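Local coordinates for protein condensin complex subunit 3 (Schizosaccharomyces pombe, PDB 5OQR) that serves as a regulatory subunit of condensin, the complex that converts interphase chromatin into mitotic-like condensed chromosomes, at residues S310-R315 and S359-E364; I369-D374 and H405-R410. All blocks are in the same frame, centred on the assembly; numbering follows the deposited sequence.

Contact 1: S310-R315 and S359-E364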
loop_
_atom_site.group_PDB
_atom_site.type_symbol
_atom_site.label_atom_id
_atom_site.label_comp_id
_atom_site.label_asym_id
_atom_site.label_seq_id
_atom_site.Cartn_x
_atom_site.Cartn_y
_atom_site.Cartn_z
ATOM N N SER A 310 16.243 -15.862 -18.872
ATOM C CA SER A 310 17.699 -15.802 -18.867
ATOM C C SER A 310 18.192 -14.378 -19.086
ATOM O O SER A 310 19.148 -13.939 -18.437
ATOM C CB SER A 310 18.247 -16.745 -19.938
ATOM O OG SER A 310 19.501 -16.310 -20.424
ATOM N N SER A 311 17.547 -13.635 -19.987
ATOM C CA SER A 311 17.992 -12.275 -20.271
ATOM C C SER A 311 17.650 -11.331 -19.125
ATOM O O SER A 311 18.431 -10.431 -18.800
ATOM C CB SER A 311 17.369 -11.782 -21.576
ATOM O OG SER A 311 15.965 -11.654 -21.458
ATOM N N LEU A 312 16.484 -11.518 -18.504
ATOM C CA LEU A 312 16.111 -10.683 -17.369
ATOM C C LEU A 312 17.066 -10.890 -16.202
ATOM O O LEU A 312 17.385 -9.942 -15.477
ATOM C CB LEU A 312 14.679 -10.991 -16.942
ATOM C CG LEU A 312 14.130 -10.137 -15.797
ATOM C CD1 LEU A 312 13.851 -8.728 -16.270
ATOM C CD2 LEU A 312 12.883 -10.765 -15.233
ATOM N N LEU A 313 17.530 -12.123 -16.004
ATOM C CA LEU A 313 18.457 -12.399 -14.912
ATOM C C LEU A 313 19.766 -11.643 -15.093
ATOM O O LEU A 313 20.318 -11.104 -14.128
ATOM C CB LEU A 313 18.719 -13.901 -14.816
ATOM C CG LEU A 313 19.730 -14.328 -13.752
ATOM C CD1 LEU A 313 19.264 -13.918 -12.361
ATOM C CD2 LEU A 313 19.966 -15.824 -13.827
ATOM N N ALA A 314 20.288 -11.602 -16.319
ATOM C CA ALA A 314 21.537 -10.892 -16.562
ATOM C C ALA A 314 21.364 -9.393 -16.357
ATOM O O ALA A 314 22.228 -8.737 -15.765
ATOM C CB ALA A 314 22.042 -11.191 -17.973
ATOM N N ARG A 315 20.253 -8.832 -16.836
ATOM C CA ARG A 315 20.017 -7.401 -16.679
ATOM C C ARG A 315 19.878 -7.025 -15.209
ATOM O O ARG A 315 20.322 -5.949 -14.792
ATOM C CB ARG A 315 18.773 -6.993 -17.468
ATOM C CG ARG A 315 18.206 -5.623 -17.110
ATOM C CD ARG A 315 17.122 -5.729 -16.043
ATOM N NE ARG A 315 16.485 -4.443 -15.771
ATOM C CZ ARG A 315 15.270 -4.087 -16.174
ATOM N NH1 ARG A 315 14.803 -2.887 -15.866
ATOM N NH2 ARG A 315 14.511 -4.915 -16.879
ATOM N N SER A 359 11.695 -12.268 -28.177
ATOM C CA SER A 359 12.874 -11.534 -28.623
ATOM C C SER A 359 12.758 -10.051 -28.300
ATOM O O SER A 359 13.758 -9.406 -27.968
ATOM C CB SER A 359 13.087 -11.741 -30.123
ATOM O OG SER A 359 13.639 -13.017 -30.384
ATOM N N CYS A 360 11.554 -9.489 -28.400
ATOM C CA CYS A 360 11.352 -8.108 -27.976
ATOM C C CYS A 360 11.740 -7.927 -26.515
ATOM O O CYS A 360 12.399 -6.946 -26.155
ATOM C CB CYS A 360 9.897 -7.698 -28.194
ATOM S SG CYS A 360 9.432 -7.505 -29.917
ATOM N N PHE A 361 11.348 -8.873 -25.661
ATOM C CA PHE A 361 11.712 -8.801 -24.252
ATOM C C PHE A 361 13.213 -8.963 -24.061
ATOM O O PHE A 361 13.820 -8.253 -23.252
ATOM C CB PHE A 361 10.948 -9.869 -23.470
ATOM C CG PHE A 361 11.116 -9.772 -21.984
ATOM C CD1 PHE A 361 10.481 -8.772 -21.267
ATOM C CD2 PHE A 361 11.900 -10.683 -21.300
ATOM C CE1 PHE A 361 10.632 -8.679 -19.900
ATOM C CE2 PHE A 361 12.052 -10.595 -19.932
ATOM C CZ PHE A 361 11.418 -9.593 -19.231
ATOM N N ILE A 362 13.830 -9.888 -24.800
ATOM C CA ILE A 362 15.271 -10.103 -24.686
ATOM C C ILE A 362 16.030 -8.854 -25.115
ATOM O O ILE A 362 16.942 -8.391 -24.423
ATOM C CB ILE A 362 15.693 -11.331 -25.513
ATOM C CG1 ILE A 362 15.052 -12.595 -24.942
ATOM C CG2 ILE A 362 17.211 -11.479 -25.537
ATOM C CD1 ILE A 362 15.128 -13.793 -25.859
ATOM N N ILE A 363 15.673 -8.298 -26.274
ATOM C CA ILE A 363 16.326 -7.080 -26.749
ATOM C C ILE A 363 16.150 -5.960 -25.734
ATOM O O ILE A 363 17.077 -5.185 -25.474
ATOM C CB ILE A 363 15.774 -6.691 -28.134
ATOM C CG1 ILE A 363 16.191 -7.733 -29.174
ATOM C CG2 ILE A 363 16.263 -5.302 -28.550
ATOM C CD1 ILE A 363 15.448 -7.629 -30.487
ATOM N N GLU A 364 14.958 -5.858 -25.147
ATOM C CA GLU A 364 14.711 -4.866 -24.106
ATOM C C GLU A 364 15.736 -4.984 -22.982
ATOM O O GLU A 364 16.323 -3.987 -22.553
ATOM C CB GLU A 364 13.293 -5.041 -23.569
ATOM C CG GLU A 364 12.851 -3.978 -22.592
ATOM C CD GLU A 364 11.398 -4.145 -22.191
ATOM O OE1 GLU A 364 11.066 -3.894 -21.012
ATOM O OE2 GLU A 364 10.590 -4.540 -23.056
HETATM O O HOH W 1 11.948 -4.940 -18.569
#
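With CG anti to the backbone N in both residues (chi1 -177° in Leu312, -173° in Phe361), the leucine side chain and the phenyl ring reach into the same seam between two helices of this HEAT-repeat solenoid. The helices run nearly parallel there: the segment axes diverge by 13° and approach to 9.0 Å. Leu312 crosses the ring obliquely. Its CD1 lies 3.9 Å from Phe361 CZ, and its CB lies 4.0 Å from Phe361 CE2, so the leucine touches the outer part of the ring through both its base and one branch. Ala278 and Val279 pack on Leu312 and Ser275 on Phe361, so helix 275-288 adjoins this side of the seam.

The preceding residue, Ser311, comes up against Ile362, where the backbones are nearest. Ser311 OG sits 3.6 Å from Ile362 CA and meets CG1 of the same isoleucine, while Ser311 CB faces the CG2 branch. All of this is van der Waals contact; the hydroxyl is hydrogen-bonded to the carbonyl of Thr307, just ahead of the helix, and also to that of Ala308. The short Ser311 side chain is consistent with the close approach of the backbones here.

Further along, Arg315 is held by a salt bridge from NE to Glu319 and a hydrogen bond from NH2 to Gln365. It does not touch Glu364 directly. A water joins them, lying in the guanidinium plane at its edge: it accepts from Arg315 NH2 at 3.1 Å and donates to Glu364 OE1 at 2.8 Å.

Contact 2: I369-D374 and H405-R410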
loop_
_atom_site.group_PDB
_atom_site.type_symbol
_atom_site.label_atom_id
_atom_site.label_comp_id
_atom_site.label_asym_id
_atom_site.label_seq_id
_atom_site.Cartn_x
_atom_site.Cartn_y
_atom_site.Cartn_z
ATOM N N ILE A 369 20.981 -3.169 -20.207
ATOM C CA ILE A 369 22.385 -3.380 -19.875
ATOM C C ILE A 369 23.251 -2.344 -20.574
ATOM O O ILE A 369 24.210 -1.823 -19.995
ATOM C CB ILE A 369 22.813 -4.813 -20.238
ATOM C CG1 ILE A 369 21.993 -5.828 -19.439
ATOM C CG2 ILE A 369 24.298 -5.013 -19.966
ATOM C CD1 ILE A 369 22.105 -7.244 -19.944
ATOM N N GLY A 370 22.921 -2.022 -21.824
ATOM C CA GLY A 370 23.720 -1.062 -22.565
ATOM C C GLY A 370 23.580 0.348 -22.030
ATOM O O GLY A 370 24.556 1.099 -21.975
ATOM N N LEU A 371 22.367 0.730 -21.633
ATOM C CA LEU A 371 22.159 2.039 -21.024
ATOM C C LEU A 371 22.925 2.192 -19.719
ATOM O O LEU A 371 23.221 3.321 -19.316
ATOM C CB LEU A 371 20.668 2.272 -20.786
ATOM C CG LEU A 371 19.857 2.641 -22.029
ATOM C CD1 LEU A 371 18.380 2.387 -21.809
ATOM C CD2 LEU A 371 20.089 4.091 -22.397
ATOM N N SER A 372 23.259 1.088 -19.051
ATOM C CA SER A 372 23.958 1.168 -17.775
ATOM C C SER A 372 25.454 1.389 -17.946
ATOM O O SER A 372 26.096 1.962 -17.059
ATOM C CB SER A 372 23.719 -0.109 -16.972
ATOM O OG SER A 372 24.369 -1.212 -17.573
ATOM N N GLN A 373 26.025 0.949 -19.063
ATOM C CA GLN A 373 27.468 1.025 -19.248
ATOM C C GLN A 373 27.914 2.473 -19.398
ATOM O O GLN A 373 27.230 3.288 -20.019
ATOM C CB GLN A 373 27.895 0.239 -20.488
ATOM C CG GLN A 373 27.266 -1.135 -20.651
ATOM C CD GLN A 373 27.711 -2.122 -19.590
ATOM O OE1 GLN A 373 27.764 -1.801 -18.402
ATOM N NE2 GLN A 373 28.041 -3.334 -20.018
ATOM N N ASP A 374 29.072 2.790 -18.830
ATOM C CA ASP A 374 29.777 4.036 -19.122
ATOM C C ASP A 374 30.960 3.635 -19.997
ATOM O O ASP A 374 32.025 3.265 -19.500
ATOM C CB ASP A 374 30.219 4.759 -17.860
ATOM C CG ASP A 374 30.838 6.109 -18.155
ATOM O OD1 ASP A 374 31.521 6.659 -17.267
ATOM O OD2 ASP A 374 30.644 6.620 -19.278
ATOM N N HIS A 405 15.828 2.315 -27.878
ATOM C CA HIS A 405 16.825 2.491 -28.928
ATOM C C HIS A 405 17.254 3.946 -29.032
ATOM O O HIS A 405 18.450 4.253 -29.067
ATOM C CB HIS A 405 16.271 2.006 -30.267
ATOM C CG HIS A 405 16.449 0.539 -30.498
ATOM N ND1 HIS A 405 15.477 -0.387 -30.193
ATOM C CD2 HIS A 405 17.492 -0.161 -30.999
ATOM C CE1 HIS A 405 15.911 -1.595 -30.500
ATOM N NE2 HIS A 405 17.132 -1.485 -30.989
ATOM N N ILE A 406 16.284 4.858 -29.092
ATOM C CA ILE A 406 16.597 6.274 -29.228
ATOM C C ILE A 406 17.204 6.821 -27.944
ATOM O O ILE A 406 18.035 7.735 -27.983
ATOM C CB ILE A 406 15.332 7.043 -29.644
ATOM C CG1 ILE A 406 14.906 6.600 -31.048
ATOM C CG2 ILE A 406 15.569 8.554 -29.590
ATOM C CD1 ILE A 406 13.602 7.188 -31.537
ATOM N N GLU A 407 16.807 6.284 -26.791
ATOM C CA GLU A 407 17.418 6.699 -25.534
ATOM C C GLU A 407 18.877 6.269 -25.467
ATOM O O GLU A 407 19.741 7.042 -25.040
ATOM C CB GLU A 407 16.628 6.120 -24.361
ATOM C CG GLU A 407 17.191 6.454 -22.994
ATOM C CD GLU A 407 16.355 5.874 -21.867
ATOM O OE1 GLU A 407 15.258 5.345 -22.148
ATOM O OE2 GLU A 407 16.798 5.943 -20.701
ATOM N N LEU A 408 19.169 5.037 -25.888
ATOM C CA LEU A 408 20.548 4.567 -25.924
ATOM C C LEU A 408 21.361 5.307 -26.977
ATOM O O LEU A 408 22.557 5.544 -26.785
ATOM C CB LEU A 408 20.564 3.061 -26.186
ATOM C CG LEU A 408 21.911 2.349 -26.284
ATOM C CD1 LEU A 408 22.717 2.507 -25.015
ATOM C CD2 LEU A 408 21.677 0.881 -26.590
ATOM N N LEU A 409 20.731 5.685 -28.089
ATOM C CA LEU A 409 21.412 6.499 -29.088
ATOM C C LEU A 409 21.893 7.811 -28.481
ATOM O O LEU A 409 23.061 8.185 -28.627
ATOM C CB LEU A 409 20.470 6.757 -30.263
ATOM C CG LEU A 409 21.116 7.146 -31.590
ATOM C CD1 LEU A 409 21.695 5.921 -32.276
ATOM C CD2 LEU A 409 20.106 7.840 -32.483
ATOM N N ARG A 410 20.999 8.524 -27.793
ATOM C CA ARG A 410 21.379 9.761 -27.115
ATOM C C ARG A 410 22.587 9.554 -26.215
ATOM O O ARG A 410 23.506 10.379 -26.195
ATOM C CB ARG A 410 20.197 10.285 -26.297
ATOM C CG ARG A 410 20.520 11.458 -25.378
ATOM C CD ARG A 410 20.914 12.694 -26.163
ATOM N NE ARG A 410 21.311 13.790 -25.285
ATOM C CZ ARG A 410 22.561 14.055 -24.920
ATOM N NH1 ARG A 410 23.567 13.309 -25.355
ATOM N NH2 ARG A 410 22.809 15.076 -24.112
#
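Leu371 and Leu408 mark where the backbones draw together, CA to CA 5.7 Å, as the last turn of helix 356-372 comes up beside helix 399-412, a helix of the sixth HEAT repeat. Each leucine side chain reaches the main chain of the facing segment. Leu371 CD2 rests 3.6 Å from Leu408 CA, beside the backbone of the facing helix, and also touches Leu408 CB. In return Leu408, its CG anti to the backbone N (chi1 179°), sends CD1 to the main chain of Gly370, 3.8 Å from the glycine C. Gly370 has no side chain; a CB there would come close to the other methyl, Leu408 CD2.

Leu371 also meets Glu407, crossing it at about a right angle. The glutamate is stretched out straight and receives both methyls of the leucine: CD2 packs on the aliphatic Glu407 CG at 3.8 Å, while CD1 lies 4.0 Å from the carboxylate carbon, Glu407 CD. Cut back to an alanine, Leu371 would lose both methyls, which would probably open a gap beside Leu408 CA and leave Glu407 CG without this apolar neighbour.

The polar groups here find partners beyond the two segments. Lys411, the next residue along helix 399-412, donates through NZ to the carbonyls of Leu371 and Gln373, a positive charge that the C-terminal end of helix 356-372 would probably favour. Outside both segments, a basic side chain on the chain of another protein makes a salt bridge with Glu407 OE1. The contact itself is thus van der Waals packing, and Glu407 divides its two ends: its carbon chain lies against Leu371, while its charge is met by another protein.

In the fold
From the N terminus, helix 308-324 comes first, and contact 1 closes a loop of 43 residues, mostly helical and including helix 336-348, by bringing helix 356-372 alongside it. That same helix then starts contact 2, which closes a second loop of 30 residues that contains helix 378-394 by meeting helix 399-412. The loops follow in series, neither nested nor crossed, and their centres are 15 Å apart. Helix 356-372 is thus the shared member linking earlier helices to the sixth HEAT repeat. The contacts also touch directly: Ile369 CG1 packs 3.7 Å from Arg315 CA, and Ile363 lies against the ring of His405.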